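Conserved domain protein (Bacillus anthracis, PDB 3FBQ) is of unknown function but folds into beta-sheet domains that are probably related to the immunoglobulin-like E-set. Local coordinates at residues Q231-N234 with E235-K239; Q64-G67 with D68-I72. One frame throughout, in Å; residues are numbered along the deposited sequence.

Interaction 1. Residues Q231-N234 with E235-K239; sequences QKLN and ENATK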
ATOM      1  N   GLN A 231       2.366  14.170 -28.804  1.00 31.91           N
ATOM      2  CA  GLN A 231       1.205  14.849 -29.370  1.00 32.28           C
ATOM      3  C   GLN A 231       0.684  14.248 -30.653  1.00 32.90           C
ATOM      4  O   GLN A 231       1.455  13.652 -31.407  1.00 33.64           O
ATOM      5  CB  GLN A 231       1.590  16.297 -29.695  1.00 32.22           C
ATOM      6  CG  GLN A 231       1.905  17.148 -28.476  1.00 31.22           C
ATOM      7  CD  GLN A 231       2.183  18.568 -28.879  1.00 28.87           C
ATOM      8  OE1 GLN A 231       3.222  19.125 -28.564  1.00 30.04           O
ATOM      9  NE2 GLN A 231       1.278  19.140 -29.630  1.00 23.95           N
ATOM     10  N   LYS A 232      -0.628  14.414 -30.894  1.00 32.97           N
ATOM     11  CA  LYS A 232      -1.211  14.160 -32.211  1.00 32.03           C
ATOM     12  C   LYS A 232      -0.158  14.528 -33.243  1.00 32.94           C
ATOM     13  O   LYS A 232       0.186  15.705 -33.386  1.00 33.69           O
ATOM     14  CB  LYS A 232      -2.439  15.026 -32.430  1.00 30.39           C
ATOM     15  CG  LYS A 232      -3.537  14.280 -33.076  1.00 27.50           C
ATOM     16  CD  LYS A 232      -4.395  15.157 -33.890  1.00 25.42           C
ATOM     17  CE  LYS A 232      -5.343  14.372 -34.782  1.00 29.76           C
ATOM     18  NZ  LYS A 232      -4.747  13.453 -35.829  1.00 34.74           N
ATOM     19  N   LEU A 233       0.417  13.515 -33.879  1.00 33.37           N
ATOM     20  CA  LEU A 233       1.192  13.686 -35.098  1.00 34.22           C
ATOM     21  C   LEU A 233       0.513  14.569 -36.159  1.00 33.66           C
ATOM     22  O   LEU A 233      -0.613  14.331 -36.508  1.00 34.06           O
ATOM     23  CB  LEU A 233       1.401  12.311 -35.716  1.00 34.58           C
ATOM     24  CG  LEU A 233       2.278  12.283 -36.949  1.00 36.63           C
ATOM     25  CD1 LEU A 233       3.608  13.022 -36.669  1.00 37.32           C
ATOM     26  CD2 LEU A 233       2.531  10.850 -37.305  1.00 38.47           C
ATOM     27  N   ASN A 234       1.216  15.561 -36.692  1.00 34.10           N
ATOM     28  CA  ASN A 234       0.648  16.451 -37.733  1.00 34.01           C
ATOM     29  C   ASN A 234       0.430  15.768 -39.075  1.00 32.91           C
ATOM     30  O   ASN A 234       1.330  15.124 -39.578  1.00 32.41           O
ATOM     31  CB  ASN A 234       1.521  17.694 -37.960  1.00 34.23           C
ATOM     32  CG  ASN A 234       0.887  18.646 -38.964  1.00 34.70           C
ATOM     33  OD1 ASN A 234       0.773  18.318 -40.150  1.00 35.70           O
ATOM     34  ND2 ASN A 234       0.409  19.791 -38.487  1.00 31.66           N
ATOM     35  N   GLU A 235      -0.746  15.932 -39.666  1.00 32.63           N
ATOM     36  CA  GLU A 235      -1.131  15.073 -40.823  1.00 32.97           C
ATOM     37  C   GLU A 235      -0.309  15.274 -42.093  1.00 33.12           C
ATOM     38  O   GLU A 235      -0.234  14.358 -42.931  1.00 32.80           O
ATOM     39  CB  GLU A 235      -2.618  15.155 -41.150  1.00 31.93           C
ATOM     40  CG  GLU A 235      -3.502  14.335 -40.203  1.00 35.99           C
ATOM     41  CD  GLU A 235      -3.338  12.774 -40.316  1.00 40.05           C
ATOM     42  OE1 GLU A 235      -3.235  12.235 -41.456  1.00 44.33           O
ATOM     43  OE2 GLU A 235      -3.371  12.084 -39.270  1.00 36.44           O
ATOM     44  N   ASN A 236       0.278  16.474 -42.236  1.00 32.47           N
ATOM     45  CA  ASN A 236       1.091  16.796 -43.383  1.00 32.25           C
ATOM     46  C   ASN A 236       2.558  16.432 -43.191  1.00 32.34           C
ATOM     47  O   ASN A 236       3.352  16.691 -44.087  1.00 33.74           O
ATOM     48  CB  ASN A 236       1.063  18.298 -43.701  1.00 32.25           C
ATOM     49  CG  ASN A 236      -0.282  18.811 -44.196  1.00 33.25           C
ATOM     50  OD1 ASN A 236      -1.037  18.139 -44.948  1.00 30.00           O
ATOM     51  ND2 ASN A 236      -0.566  20.067 -43.818  1.00 33.65           N
ATOM     52  N   ALA A 237       2.938  15.932 -42.021  1.00 31.20           N
ATOM     53  CA  ALA A 237       4.303  15.501 -41.755  1.00 30.87           C
ATOM     54  C   ALA A 237       4.631  14.212 -42.507  1.00 31.52           C
ATOM     55  O   ALA A 237       3.821  13.270 -42.553  1.00 31.51           O
ATOM     56  CB  ALA A 237       4.523  15.295 -40.254  1.00 30.36           C
ATOM     57  N   THR A 238       5.842  14.181 -43.055  1.00 32.34           N
ATOM     58  CA  THR A 238       6.414  13.048 -43.795  1.00 33.01           C
ATOM     59  C   THR A 238       7.478  12.305 -42.976  1.00 34.63           C
ATOM     60  O   THR A 238       7.659  11.092 -43.121  1.00 34.84           O
ATOM     61  CB  THR A 238       7.153  13.579 -45.041  1.00 32.67           C
ATOM     62  OG1 THR A 238       6.208  14.219 -45.906  1.00 30.20           O
ATOM     63  CG2 THR A 238       7.876  12.449 -45.773  1.00 31.39           C
ATOM     64  N   LYS A 239       8.199  13.043 -42.134  1.00 35.28           N
ATOM     65  CA  LYS A 239       9.364  12.504 -41.486  1.00 36.61           C
ATOM     66  C   LYS A 239       9.462  13.112 -40.093  1.00 36.65           C
ATOM     67  O   LYS A 239       9.139  14.305 -39.922  1.00 36.86           O
ATOM     68  CB  LYS A 239      10.619  12.872 -42.295  1.00 36.88           C
ATOM     69  CG  LYS A 239      10.857  12.032 -43.560  1.00 39.84           C
ATOM     70  CD  LYS A 239      12.183  12.402 -44.197  1.00 42.34           C
ATOM     71  CE  LYS A 239      12.213  13.926 -44.445  1.00 47.25           C
ATOM     72  NZ  LYS A 239      13.572  14.619 -44.253  1.00 50.70           N
TER

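Interaction 2. Residues Q64-G67 with D68-I72; sequences QDLG and DDPII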
ATOM      1  N   GLN A  64     -14.468  16.563   4.590  1.00 40.44           N
ATOM      2  CA  GLN A  64     -13.384  16.779   5.541  1.00 40.53           C
ATOM      3  C   GLN A  64     -12.033  16.831   4.836  1.00 41.44           C
ATOM      4  O   GLN A  64     -11.799  16.106   3.869  1.00 42.32           O
ATOM      5  CB  GLN A  64     -13.379  15.679   6.605  1.00 40.90           C
ATOM      6  CG  GLN A  64     -12.744  14.376   6.149  1.00 42.52           C
ATOM      7  CD  GLN A  64     -11.576  13.960   7.021  1.00 41.12           C
ATOM      8  OE1 GLN A  64     -11.559  14.226   8.223  1.00 37.58           O
ATOM      9  NE2 GLN A  64     -10.591  13.304   6.420  1.00 42.24           N
ATOM     10  N   ASP A  65     -11.148  17.693   5.326  1.00 41.63           N
ATOM     11  CA  ASP A  65     -10.060  18.218   4.511  1.00 42.69           C
ATOM     12  C   ASP A  65      -9.090  17.113   4.108  1.00 42.73           C
ATOM     13  O   ASP A  65      -8.629  16.341   4.947  1.00 43.64           O
ATOM     14  CB  ASP A  65      -9.313  19.324   5.262  1.00 43.43           C
ATOM     15  CG  ASP A  65      -9.743  20.712   4.832  1.00 46.15           C
ATOM     16  OD1 ASP A  65     -10.957  21.002   4.880  1.00 47.71           O
ATOM     17  OD2 ASP A  65      -8.867  21.514   4.446  1.00 48.46           O
ATOM     18  N   LEU A  66      -8.783  17.044   2.816  1.00 42.69           N
ATOM     19  CA  LEU A  66      -7.662  16.244   2.336  1.00 42.66           C
ATOM     20  C   LEU A  66      -6.343  16.992   2.497  1.00 42.95           C
ATOM     21  O   LEU A  66      -5.271  16.389   2.483  1.00 42.37           O
ATOM     22  CB  LEU A  66      -7.871  15.855   0.871  1.00 43.56           C
ATOM     23  CG  LEU A  66      -8.891  14.745   0.604  1.00 43.39           C
ATOM     24  CD1 LEU A  66      -8.606  13.532   1.474  1.00 40.76           C
ATOM     25  CD2 LEU A  66     -10.307  15.251   0.829  1.00 46.18           C
ATOM     26  N   GLY A  67      -6.431  18.310   2.649  1.00 43.11           N
ATOM     27  CA  GLY A  67      -5.262  19.144   2.686  1.00 42.60           C
ATOM     28  C   GLY A  67      -4.663  19.273   1.304  1.00 42.79           C
ATOM     29  O   GLY A  67      -5.387  19.248   0.322  1.00 42.90           O
ATOM     30  N   ASP A  68      -3.333  19.358   1.254  1.00 42.92           N
ATOM     31  CA  ASP A  68      -2.587  19.860   0.111  1.00 42.59           C
ATOM     32  C   ASP A  68      -2.039  18.768  -0.790  1.00 42.64           C
ATOM     33  O   ASP A  68      -1.894  18.955  -2.004  1.00 43.01           O
ATOM     34  CB  ASP A  68      -1.443  20.762   0.603  1.00 42.73           C
ATOM     35  CG  ASP A  68      -1.849  22.234   0.654  1.00 44.44           C
ATOM     36  OD1 ASP A  68      -2.141  22.841  -0.430  1.00 47.22           O
ATOM     37  OD2 ASP A  68      -1.912  22.787   1.770  1.00 45.00           O
ATOM     38  N   ASP A  69      -1.712  17.624  -0.206  1.00 41.80           N
ATOM     39  CA  ASP A  69      -1.139  16.568  -1.017  1.00 40.69           C
ATOM     40  C   ASP A  69      -1.602  15.203  -0.528  1.00 39.49           C
ATOM     41  O   ASP A  69      -0.798  14.432   0.039  1.00 39.58           O
ATOM     42  CB  ASP A  69       0.399  16.640  -1.035  1.00 41.12           C
ATOM     43  CG  ASP A  69       0.938  17.415  -2.211  1.00 41.82           C
ATOM     44  OD1 ASP A  69       0.485  17.136  -3.343  1.00 45.76           O
ATOM     45  OD2 ASP A  69       1.826  18.286  -2.015  1.00 42.09           O
ATOM     46  N   PRO A  70      -2.883  14.886  -0.778  1.00 37.15           N
ATOM     47  CA  PRO A  70      -3.362  13.586  -0.287  1.00 35.51           C
ATOM     48  C   PRO A  70      -2.628  12.428  -0.997  1.00 34.64           C
ATOM     49  O   PRO A  70      -2.242  12.549  -2.154  1.00 34.82           O
ATOM     50  CB  PRO A  70      -4.873  13.614  -0.586  1.00 35.96           C
ATOM     51  CG  PRO A  70      -5.201  15.075  -1.142  1.00 35.20           C
ATOM     52  CD  PRO A  70      -3.894  15.700  -1.502  1.00 36.40           C
ATOM     53  N   ILE A  71      -2.407  11.315  -0.312  1.00 33.15           N
ATOM     54  CA  ILE A  71      -1.727  10.190  -0.947  1.00 31.65           C
ATOM     55  C   ILE A  71      -2.648   8.978  -1.163  1.00 30.83           C
ATOM     56  O   ILE A  71      -3.188   8.408  -0.195  1.00 30.50           O
ATOM     57  CB  ILE A  71      -0.556   9.744  -0.103  1.00 31.63           C
ATOM     58  CG1 ILE A  71       0.361  10.904   0.157  1.00 31.15           C
ATOM     59  CG2 ILE A  71       0.238   8.676  -0.825  1.00 32.21           C
ATOM     60  CD1 ILE A  71       1.684  10.447   0.553  1.00 30.09           C
ATOM     61  N   ILE A  72      -2.861   8.604  -2.426  1.00 29.97           N
ATOM     62  CA  ILE A  72      -3.673   7.425  -2.723  1.00 29.60           C
ATOM     63  C   ILE A  72      -2.844   6.206  -2.371  1.00 29.48           C
ATOM     64  O   ILE A  72      -1.807   6.008  -3.029  1.00 31.51           O
ATOM     65  CB  ILE A  72      -3.996   7.216  -4.241  1.00 29.99           C
ATOM     66  CG1 ILE A  72      -4.784   8.375  -4.877  1.00 29.68           C
ATOM     67  CG2 ILE A  72      -4.819   5.925  -4.394  1.00 27.60           C
ATOM     68  CD1 ILE A  72      -6.174   8.650  -4.161  1.00 27.46           C
TER
HETATM   69  O   HOH W   1      -2.074  16.538   3.007  1.00 56.18           O

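Interaction 1. Residues Q231-N234 with E235-K239
N234 and A237 close a type I beta turn: the backbone N of A237 donates to O of N234 over 3.0 Å. The turn illustrates how an asparagine in first position can grip the chain twice. In its side chain, chi1 of -176° sets CG beside the carbonyl carbon, and OD1 reaches forward to take a hydrogen bond from N of N236 at 2.8 Å, tilted 16° from the amide plane. This is an Asx turn laid upon the beta turn, and it is the compact half of the contact. Apolar packing beside it is slight: the methyl CD1 of L233 lies 4.3 Å from CB of A237, and both side chains also touch L290. Elsewhere in this loop between strands 224-231 and 239-247, Y209 OH bonds to N of N234, and D204 OD1 accepts from N of both T238 and K239. The outer side is looser. There K232 and E235 are exposed and slant across one another, joined by a long salt bridge in which NZ of K232 stands 4.0 Å from OE2 of E235.

Interaction 2. Residues Q64-G67 with D68-I72
L66 lays its CB against the ring of P70, with 3.4 Å between L66 CB and P70 CG, and the two side chains meet at about a right angle. The ring atom CB of P70 is the next nearest, 4.0 Å from the same L66 CB, so the leucine touches the CB-CG side of the pyrrolidine through the base of its side chain. Its own CG lies anti to the carbonyl carbon (chi1 -75°), and the branch beyond leads away from the ring: L66 CG is already 4.1 Å from P70 CG. Here a local apolar pair spans a bend in the chain just before strand 71-78.

The backbone between the pair is spanned by solvent rather than by direct hydrogen bonds. A water donates to O of L66 at 3.2 Å and accepts a weak bond from N of D69 at 3.4 Å, linking the two limbs of the bend. At the bend G67 has a positive phi of 73°, a conformation that glycine adopts readily because it has no side chain. Its carbonyl oxygen takes a hydrogen bond from Y98 OH and a weak one from K92 NZ. The carboxylate of D68, by contrast, lies on the exposed side of the loop.

The contact occupies the connection from strand 53-62 to strand 71-78, which passes between two antiparallel sheets. Y98, on strand 97-106 of the five-stranded sheet, touches both L66 and P70, while L66 also packs on I124 of strand 114-126 in the three-stranded sheet. Just beyond the proline, I71 pairs through its backbone with E125 of strand 114-126, and S132 of the second subunit packs against I71.

Following the chain from its N terminus, interaction 2 comes first, on the passage from strand 53-62 of the five-stranded antiparallel sheet to strand 71-78, outermost, within this chain, in the three-stranded one. Interaction 1 comes much later, in the loop joining strands 224-231 and 239-247 of the eight-stranded sheet. The two contacts are in series, neither nested nor crossed, and lie on opposite sides of the chain's centre, with centres 40 Å apart and nearest atoms about 25 Å apart. Each lies within a strand-to-strand connection: residues 64-72 lead from one sheet to another, whereas residues 231-239 link two strands of the same sheet.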